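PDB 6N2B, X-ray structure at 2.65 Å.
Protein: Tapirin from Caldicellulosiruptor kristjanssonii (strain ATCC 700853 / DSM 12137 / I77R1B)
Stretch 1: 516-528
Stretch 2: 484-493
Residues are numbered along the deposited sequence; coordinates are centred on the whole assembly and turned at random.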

# COMPACT_ATOMS: atom_id res chain seq x y z
N SER A 516 -1.74 15.16 9.42
CA SER A 516 -3.03 14.73 8.90
C SER A 516 -2.96 14.41 7.42
O SER A 516 -3.54 13.41 6.95
CB SER A 516 -4.08 15.82 9.16
OG SER A 516 -4.07 16.21 10.52
N THR A 517 -2.27 15.24 6.66
CA THR A 517 -2.07 15.03 5.24
C THR A 517 -0.57 14.98 4.96
O THR A 517 0.23 15.59 5.67
CB THR A 517 -2.76 16.15 4.45
OG1 THR A 517 -3.09 15.69 3.13
CG2 THR A 517 -1.87 17.41 4.38
N PHE A 518 -0.18 14.21 3.94
CA PHE A 518 1.23 14.06 3.62
C PHE A 518 1.44 13.88 2.12
O PHE A 518 0.86 12.97 1.52
CB PHE A 518 1.86 12.87 4.36
CG PHE A 518 3.25 12.59 3.90
CD1 PHE A 518 4.27 13.46 4.21
CD2 PHE A 518 3.52 11.50 3.11
CE1 PHE A 518 5.56 13.23 3.77
CE2 PHE A 518 4.79 11.26 2.67
CZ PHE A 518 5.82 12.12 2.99
N ASN A 519 2.29 14.73 1.53
CA ASN A 519 2.65 14.66 0.12
C ASN A 519 4.16 14.51 -0.02
O ASN A 519 4.91 15.26 0.61
CB ASN A 519 2.22 15.91 -0.63
CG ASN A 519 0.73 15.96 -0.89
OD1 ASN A 519 0.25 15.63 -1.99
ND2 ASN A 519 -0.03 16.38 0.14
N ILE A 520 4.59 13.55 -0.84
CA ILE A 520 5.95 13.56 -1.36
C ILE A 520 5.91 14.28 -2.69
O ILE A 520 5.07 13.97 -3.54
CB ILE A 520 6.51 12.13 -1.53
CG1 ILE A 520 5.95 11.22 -0.46
CG2 ILE A 520 8.04 12.11 -1.49
CD1 ILE A 520 6.44 9.84 -0.58
N ASN A 521 6.79 15.25 -2.86
CA ASN A 521 6.91 15.98 -4.11
C ASN A 521 8.36 15.94 -4.56
O ASN A 521 9.27 16.04 -3.73
CB ASN A 521 6.46 17.42 -3.98
CG ASN A 521 4.99 17.52 -3.65
OD1 ASN A 521 4.14 17.00 -4.38
ND2 ASN A 521 4.68 18.21 -2.55
N ILE A 522 8.58 15.77 -5.86
CA ILE A 522 9.93 15.71 -6.39
C ILE A 522 9.87 16.12 -7.84
O ILE A 522 8.88 15.86 -8.53
CB ILE A 522 10.53 14.29 -6.20
CG1 ILE A 522 11.91 14.20 -6.83
CG2 ILE A 522 9.63 13.28 -6.79
CD1 ILE A 522 12.63 12.90 -6.53
N SER A 523 10.92 16.79 -8.30
CA SER A 523 10.99 17.36 -9.64
C SER A 523 11.97 16.57 -10.49
O SER A 523 13.17 16.55 -10.19
CB SER A 523 11.41 18.83 -9.56
OG SER A 523 10.86 19.42 -8.40
N GLY A 524 11.46 15.93 -11.54
CA GLY A 524 12.32 15.29 -12.51
C GLY A 524 13.01 14.02 -12.08
O GLY A 524 14.12 13.74 -12.56
N ALA A 525 12.40 13.22 -11.19
CA ALA A 525 12.99 11.95 -10.79
C ALA A 525 11.95 11.13 -10.02
O ALA A 525 11.03 11.68 -9.43
CB ALA A 525 14.24 12.15 -9.93
N GLY A 526 12.12 9.81 -10.05
CA GLY A 526 11.33 8.93 -9.23
C GLY A 526 12.02 8.54 -7.93
O GLY A 526 13.22 8.71 -7.76
N ILE A 527 11.23 8.02 -7.00
CA ILE A 527 11.73 7.51 -5.73
C ILE A 527 11.74 5.99 -5.79
O ILE A 527 10.76 5.38 -6.22
CB ILE A 527 10.86 7.99 -4.55
CG1 ILE A 527 10.57 9.48 -4.67
CG2 ILE A 527 11.51 7.62 -3.23
CD1 ILE A 527 11.64 10.35 -4.17
N GLU A 528 12.83 5.39 -5.35
CA GLU A 528 12.89 3.96 -5.10
C GLU A 528 13.19 3.84 -3.61
O GLU A 528 14.34 4.01 -3.20
CB GLU A 528 13.97 3.31 -5.96
CG GLU A 528 14.46 1.93 -5.50
CD GLU A 528 13.77 0.78 -6.22
OE1 GLU A 528 13.27 1.02 -7.35
OE2 GLU A 528 13.73 -0.34 -5.64
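Stretch 2 (484-493) KGNITFSNPT

Stretch 2 lies beside stretch 1 as a neighbouring parallel β-strand, joined to it by a ladder of backbone hydrogen bonds and, on one face, by a row of apolar side chains. Residues 487-489 form the strand of stretch 2 and pair with 520-522; the two run in the same direction, their axes 8° apart and 4.6 Å at closest approach. The register is in step: Ile487 lies across from Ile520, Thr488 from Asn521 and Phe489 from Ile522, with CA-CA distances of 5.0, 4.7 and 4.6 Å.

As in any parallel pair, the bonds zigzag, each bonded residue using its N and O on different residues of the partner strand. Ile487 N donates to Asn519 O (3.1 Å), Asn521 N to Ile487 O (3.0 Å), Phe489 N to Asn521 O (2.8 Å, nearly straight at 174°) and Ser523 N to Phe489 O (3.2 Å). Asn521 and the residues Ile487 and Phe489 thus carry the ladder, while Ile520 and Ile522 present their CA atoms to the same carbonyls: Ile520 CA lies 3.4 Å from Ile487 O and Ile522 CA 3.2 Å from Phe489 O. Before the strand, the side chain of Asn486 extends the pattern, its OD1 accepting from Asn519 N at 3.2 Å.

Side chains alternate between the faces. Ile487 and Phe489 share one with Ile520 and Ile522; Ile487 CG2 is 4.4 Å from Ile520 CG2, and Phe489 CB 3.9 Å from Ile522 CG1. Phe518 reaches in at the start of the pairing: its CE1 comes to 3.8 Å from Ile487 CG1, and Gly485 O approaches the ring edge, 3.4 Å from Phe518 CD1. Farther along, Ile527, from the later strand of stretch 1, brings its CD1 to the edge of the Phe489 ring, 4.0 Å from Phe489 CD2. Thr488 and Asn521 occupy the other face, where Thr488 OG1 and Asn521 ND2 stay 4.0 Å apart, too far for a hydrogen bond.

Past Phe489 the chain leaves the ladder. Ser490 and Asn491 point their CB atoms away from stretch 1, and Pro492, opening a 3-10 segment, turns back toward it. Its CG is the meeting point at this end, 3.5 Å from Ile522 CG1, 3.3 Å from Ser523 O and 4.0 Å from Ala525 CB, so the proline packs against the loop that follows strand 520-522 as well as against the strand's last residue. Together the two stretches bury 637 Å², counting both sides.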

# COMPACT_ATOMS: atom_id res chain seq x y z
N LYS A 484 6.32 15.81 10.20
CA LYS A 484 4.96 16.24 10.51
C LYS A 484 4.37 17.10 9.40
O LYS A 484 3.22 17.55 9.49
CB LYS A 484 4.97 17.01 11.84
CG LYS A 484 3.76 16.79 12.74
CD LYS A 484 4.05 17.34 14.15
CE LYS A 484 2.78 17.86 14.85
NZ LYS A 484 3.09 18.70 16.06
N GLY A 485 5.14 17.35 8.35
CA GLY A 485 4.62 18.02 7.18
C GLY A 485 5.04 17.22 5.98
O GLY A 485 5.39 16.05 6.12
N ASN A 486 5.04 17.84 4.80
CA ASN A 486 5.37 17.12 3.59
C ASN A 486 6.88 16.98 3.44
O ASN A 486 7.67 17.57 4.18
CB ASN A 486 4.79 17.84 2.38
CG ASN A 486 3.34 18.19 2.57
OD1 ASN A 486 2.60 17.46 3.24
ND2 ASN A 486 2.91 19.30 1.98
N ILE A 487 7.27 16.17 2.47
CA ILE A 487 8.66 16.01 2.07
C ILE A 487 8.76 16.48 0.63
O ILE A 487 7.94 16.08 -0.21
CB ILE A 487 9.11 14.55 2.23
CG1 ILE A 487 9.21 14.22 3.72
CG2 ILE A 487 10.41 14.30 1.50
CD1 ILE A 487 9.54 12.78 4.00
N THR A 488 9.72 17.36 0.34
CA THR A 488 9.83 17.96 -0.98
C THR A 488 11.27 17.91 -1.45
O THR A 488 12.15 18.47 -0.80
CB THR A 488 9.35 19.41 -0.99
OG1 THR A 488 7.96 19.47 -0.66
CG2 THR A 488 9.55 19.98 -2.37
N PHE A 489 11.51 17.26 -2.58
CA PHE A 489 12.82 17.22 -3.19
C PHE A 489 12.73 18.08 -4.45
O PHE A 489 12.31 17.62 -5.51
CB PHE A 489 13.21 15.79 -3.47
CG PHE A 489 13.35 14.95 -2.22
CD1 PHE A 489 13.99 15.46 -1.10
CD2 PHE A 489 12.84 13.66 -2.17
CE1 PHE A 489 14.12 14.69 0.06
CE2 PHE A 489 12.98 12.88 -1.03
CZ PHE A 489 13.62 13.39 0.08
N SER A 490 13.12 19.35 -4.31
CA SER A 490 13.01 20.34 -5.38
C SER A 490 14.09 20.21 -6.43
O SER A 490 13.91 20.71 -7.55
CB SER A 490 13.08 21.76 -4.80
OG SER A 490 11.77 22.26 -4.56
N ASN A 491 15.18 19.57 -6.09
CA ASN A 491 16.37 19.45 -6.90
C ASN A 491 17.04 18.12 -6.57
O ASN A 491 18.20 18.09 -6.14
CB ASN A 491 17.29 20.64 -6.63
CG ASN A 491 18.05 21.06 -7.86
OD1 ASN A 491 17.82 20.53 -8.95
ND2 ASN A 491 18.95 22.03 -7.70
N PRO A 492 16.34 17.00 -6.76
CA PRO A 492 16.87 15.72 -6.24
C PRO A 492 18.27 15.35 -6.71
O PRO A 492 18.96 14.61 -6.00
CB PRO A 492 15.83 14.69 -6.73
CG PRO A 492 15.05 15.39 -7.80
CD PRO A 492 15.05 16.83 -7.44
N THR A 493 18.74 15.83 -7.88
CA THR A 493 20.08 15.42 -8.33
C THR A 493 21.19 15.96 -7.42
O THR A 493 22.32 15.45 -7.45
CB THR A 493 20.29 15.84 -9.81
OG1 THR A 493 20.28 17.26 -9.95
CG2 THR A 493 19.19 15.27 -10.67